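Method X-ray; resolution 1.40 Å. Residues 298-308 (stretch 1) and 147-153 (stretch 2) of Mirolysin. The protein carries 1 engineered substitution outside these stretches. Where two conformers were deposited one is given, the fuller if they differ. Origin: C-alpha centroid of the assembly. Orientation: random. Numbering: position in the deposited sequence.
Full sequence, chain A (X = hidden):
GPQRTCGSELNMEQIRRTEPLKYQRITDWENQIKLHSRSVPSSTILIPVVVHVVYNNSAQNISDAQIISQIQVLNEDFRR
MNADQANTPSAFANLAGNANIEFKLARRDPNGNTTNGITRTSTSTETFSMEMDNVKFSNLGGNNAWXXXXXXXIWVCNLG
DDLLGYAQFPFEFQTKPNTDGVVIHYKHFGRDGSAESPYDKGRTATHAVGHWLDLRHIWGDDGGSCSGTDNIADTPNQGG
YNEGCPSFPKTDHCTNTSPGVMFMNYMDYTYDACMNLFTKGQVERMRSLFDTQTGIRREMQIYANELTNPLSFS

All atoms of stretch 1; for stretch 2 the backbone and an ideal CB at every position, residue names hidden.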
# COMPACT_ATOMS: atom_id res chain seq x y z
N ARG A 298 1.59 -13.70 -9.34
CA ARG A 298 2.74 -14.57 -9.66
C ARG A 298 3.49 -14.17 -10.95
O ARG A 298 4.71 -14.33 -10.99
CB ARG A 298 2.33 -16.05 -9.73
CG ARG A 298 1.49 -16.40 -10.94
CD ARG A 298 0.91 -17.81 -10.90
NE ARG A 298 0.10 -18.08 -12.08
CZ ARG A 298 -1.20 -17.80 -12.20
NH1 ARG A 298 -1.86 -17.23 -11.20
NH2 ARG A 298 -1.85 -18.10 -13.32
N GLU A 299 2.78 -13.65 -11.98
CA GLU A 299 3.40 -13.28 -13.26
C GLU A 299 4.43 -12.17 -13.08
O GLU A 299 5.42 -12.12 -13.82
CB GLU A 299 2.36 -12.85 -14.30
CG GLU A 299 2.73 -13.21 -15.72
CD GLU A 299 2.91 -12.05 -16.67
OE1 GLU A 299 1.98 -11.77 -17.46
OE2 GLU A 299 4.00 -11.42 -16.63
N MET A 300 4.22 -11.29 -12.08
CA MET A 300 5.14 -10.21 -11.85
C MET A 300 6.53 -10.77 -11.53
O MET A 300 7.53 -10.11 -11.78
CB MET A 300 4.62 -9.34 -10.70
CG MET A 300 5.46 -8.14 -10.47
SD MET A 300 4.65 -7.05 -9.34
CE MET A 300 3.49 -6.21 -10.46
N GLN A 301 6.59 -11.99 -10.98
CA GLN A 301 7.90 -12.55 -10.65
C GLN A 301 8.63 -13.16 -11.83
O GLN A 301 9.85 -13.30 -11.76
CB GLN A 301 7.75 -13.60 -9.54
CG GLN A 301 7.20 -12.98 -8.25
CD GLN A 301 8.00 -11.78 -7.83
OE1 GLN A 301 9.18 -11.90 -7.44
NE2 GLN A 301 7.40 -10.59 -7.96
N ILE A 302 7.92 -13.52 -12.91
CA ILE A 302 8.53 -14.20 -14.06
C ILE A 302 9.54 -13.28 -14.77
O ILE A 302 10.67 -13.70 -15.05
CB ILE A 302 7.46 -14.76 -15.04
CG1 ILE A 302 6.47 -15.75 -14.34
CG2 ILE A 302 8.12 -15.45 -16.27
CD1 ILE A 302 7.05 -17.01 -13.66
N TYR A 303 9.18 -12.03 -14.97
CA TYR A 303 10.08 -11.14 -15.68
C TYR A 303 10.62 -10.01 -14.80
O TYR A 303 11.21 -9.08 -15.34
CB TYR A 303 9.35 -10.56 -16.92
CG TYR A 303 8.69 -11.63 -17.76
CD1 TYR A 303 9.45 -12.48 -18.56
CD2 TYR A 303 7.32 -11.85 -17.68
CE1 TYR A 303 8.85 -13.50 -19.30
CE2 TYR A 303 6.70 -12.87 -18.42
CZ TYR A 303 7.48 -13.69 -19.23
OH TYR A 303 6.89 -14.72 -19.93
N ALA A 304 10.51 -10.10 -13.44
CA ALA A 304 10.98 -9.00 -12.59
C ALA A 304 12.45 -8.67 -12.77
O ALA A 304 12.79 -7.48 -12.83
CB ALA A 304 10.69 -9.27 -11.13
N ASN A 305 13.33 -9.68 -12.87
CA ASN A 305 14.76 -9.45 -13.03
C ASN A 305 15.05 -8.74 -14.34
O ASN A 305 15.82 -7.78 -14.33
CB ASN A 305 15.56 -10.73 -12.94
CG ASN A 305 15.72 -11.27 -11.54
OD1 ASN A 305 15.63 -12.47 -11.31
ND2 ASN A 305 15.99 -10.39 -10.58
N GLU A 306 14.44 -9.21 -15.45
CA GLU A 306 14.59 -8.66 -16.80
C GLU A 306 14.21 -7.18 -16.83
O GLU A 306 14.86 -6.36 -17.46
CB GLU A 306 13.68 -9.43 -17.77
CG GLU A 306 14.10 -10.88 -17.99
CD GLU A 306 13.45 -11.95 -17.12
OE1 GLU A 306 13.36 -11.76 -15.88
OE2 GLU A 306 13.04 -12.99 -17.68
N LEU A 307 13.12 -6.84 -16.16
CA LEU A 307 12.61 -5.47 -16.21
C LEU A 307 13.32 -4.49 -15.28
O LEU A 307 13.15 -3.29 -15.49
CB LEU A 307 11.11 -5.46 -15.91
CG LEU A 307 10.25 -6.28 -16.91
CD1 LEU A 307 8.81 -6.29 -16.46
CD2 LEU A 307 10.38 -5.75 -18.35
N THR A 308 14.12 -4.97 -14.31
CA THR A 308 14.77 -4.07 -13.36
C THR A 308 16.29 -3.96 -13.62
O THR A 308 17.00 -3.30 -12.87
CB THR A 308 14.44 -4.44 -11.92
OG1 THR A 308 14.69 -5.82 -11.67
CG2 THR A 308 12.99 -4.14 -11.58
N UNK A 147 1.66 -2.13 -18.27
CA UNK A 147 1.26 -3.53 -18.07
C UNK A 147 1.21 -3.92 -16.55
O UNK A 147 2.25 -4.26 -15.95
CB UNK A 147 2.24 -4.44 -18.81
N UNK A 148 0.00 -3.94 -15.94
CA UNK A 148 -0.13 -4.17 -14.50
C UNK A 148 0.18 -5.60 -14.06
O UNK A 148 0.27 -5.86 -12.86
CB UNK A 148 -1.55 -3.81 -14.06
N UNK A 149 0.39 -6.51 -15.04
CA UNK A 149 0.79 -7.89 -14.70
C UNK A 149 2.27 -7.91 -14.38
O UNK A 149 2.75 -8.84 -13.75
CB UNK A 149 0.48 -8.86 -15.84
N UNK A 150 3.02 -6.90 -14.86
CA UNK A 150 4.47 -6.88 -14.73
C UNK A 150 5.03 -5.76 -13.88
O UNK A 150 6.15 -5.90 -13.38
CB UNK A 150 5.10 -6.79 -16.12
N UNK A 151 4.31 -4.65 -13.76
CA UNK A 151 4.81 -3.50 -12.99
C UNK A 151 3.83 -3.09 -11.95
O UNK A 151 2.61 -3.11 -12.16
CB UNK A 151 5.11 -2.31 -13.90
N UNK A 152 4.36 -2.64 -10.81
CA UNK A 152 3.57 -1.89 -9.84
C UNK A 152 3.60 -0.45 -10.29
O UNK A 152 4.67 0.17 -10.36
CB UNK A 152 4.10 -2.05 -8.41
N UNK A 153 2.42 0.09 -10.59
CA UNK A 153 2.24 1.48 -11.00
C UNK A 153 1.90 2.34 -9.79
O UNK A 153 0.91 2.06 -9.09
CB UNK A 153 1.15 1.60 -12.06

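At position 147 the CA-to-CB bond points toward stretch 1, yet nothing of that stretch lies within 5.5 Å of the ideal CB. The backbone gives the better clue: its carbonyl O accepts from the N atoms of 150 and 151, 3.0 Å each, so the segment turns here, and a short polar side chain able to accept from a nearby NH would suit. The residue is Asn-147, whose OD1 takes the N of 149 at 3.0 Å and so braces the turn rather than the contact.

Position 148 points away, with no atom of stretch 1 near its CB, and the contact asks little of its side chain. It is Thr-148. Its backbone O does more, lying 4.0 Å from Met-300 CE.

Position 149 points sideways, but a charge waits beside it: Glu-299 OE1 is 3.7 Å from the ideal CB. A carboxylate at this range favours a donor, and Lys, Arg, Gln or Asn could all be considered; a long chain would have to fold back to meet an acceptor so close to its root. The residue is Arg-149, and its chi3 of 62° (p) breaks the extended run. Arg-149 NE, rather than the tip of the guanidinium, donates to Glu-299 OE1 at 2.9 Å, forming a hydrogen-bonded salt bridge with the carboxylate oxygen at the edge of the group, near its plane.

Position 150 is the backbone's point of closest register, its CA 4.5 Å from Met-300 CA. The bond to CB runs away overall, yet the ideal CB lies 3.8 Å from Leu-307 CD1 and 4.8 Å from Glu-299 OE2, with the ring of Tyr-303 farther out. Apolar methylenes near the root and a positive charge beyond would answer all three, so Lys or Arg fits best, while Gln or Met would meet part of the demand. Arg-150 is found. Arg-150 CB packs 3.8 Å from Leu-307 CD1, Arg-150 NE makes a salt bridge to Glu-299 OE2 at 3.6 Å, and Tyr-303 CD2 lies over one face of the guanidinium. Glu-299 thus serves two neighbouring arginines, one with each carboxylate oxygen. The backbone contributes too: a water donates to both Arg-150 O and Met-300 O, at 2.8 Å each, joining the main chains.

Position 151 points away, its ideal CB 5.4 Å from Met-300 CE, but Leu-307 offers methyls to any chain that can swing back. A large apolar or aromatic residue would suit: Phe, Tyr, perhaps Met or Leu. In Tyr-151, chi1 of -55° (m) brings the ring round so that Leu-307 CD1 sits over one face, 4.0 Å from Tyr-151 CZ, while Tyr-151 OH reaches to 3.7 Å from Leu-307 CD2.

At 152, where a strand begins, CB points sideways, 4.7 Å from Met-300 CE; a medium apolar residue is reasonable. Leu-152 has its end led away, and Leu-152 N lies 3.7 Å from Met-300 CE. Position 153 is out of reach and unconstrained by stretch 1; it is Asn-153.

Stretch 2 147-153: NTRRYLN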
# COMPACT_ATOMS: atom_id res chain seq x y z
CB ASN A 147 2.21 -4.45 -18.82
CG ASN A 147 1.77 -5.90 -18.78
OD1 ASN A 147 0.86 -6.30 -18.03
ND2 ASN A 147 2.47 -6.73 -19.53
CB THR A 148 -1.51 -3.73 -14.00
OG1 THR A 148 -2.50 -4.48 -14.69
CG2 THR A 148 -1.74 -2.25 -14.19
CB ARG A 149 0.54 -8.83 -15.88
CG ARG A 149 -0.89 -8.82 -16.40
CD ARG A 149 -1.08 -9.75 -17.59
NE ARG A 149 -0.84 -11.16 -17.29
CZ ARG A 149 -1.63 -11.92 -16.55
NH1 ARG A 149 -2.70 -11.39 -15.96
NH2 ARG A 149 -1.36 -13.20 -16.36
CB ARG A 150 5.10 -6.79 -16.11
CG ARG A 150 4.83 -8.09 -16.90
CD ARG A 150 5.40 -8.08 -18.28
NE ARG A 150 4.57 -8.91 -19.14
CZ ARG A 150 4.79 -9.14 -20.42
NH1 ARG A 150 5.85 -8.62 -21.02
NH2 ARG A 150 3.95 -9.89 -21.12
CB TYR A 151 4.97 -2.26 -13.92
CG TYR A 151 5.85 -2.48 -15.14
CD1 TYR A 151 7.20 -2.13 -15.13
CD2 TYR A 151 5.30 -2.92 -16.35
CE1 TYR A 151 7.99 -2.27 -16.27
CE2 TYR A 151 6.07 -3.00 -17.51
CZ TYR A 151 7.42 -2.69 -17.46
OH TYR A 151 8.18 -2.83 -18.59
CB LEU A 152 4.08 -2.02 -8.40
CG LEU A 152 3.63 -0.92 -7.38
CD1 LEU A 152 2.10 -0.93 -7.14
CD2 LEU A 152 4.31 -1.09 -6.03
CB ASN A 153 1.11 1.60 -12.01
CG ASN A 153 1.42 1.00 -13.34
OD1 ASN A 153 1.76 1.71 -14.31
ND2 ASN A 153 1.32 -0.30 -13.44
O HOH W 1 7.66 -8.26 -13.83
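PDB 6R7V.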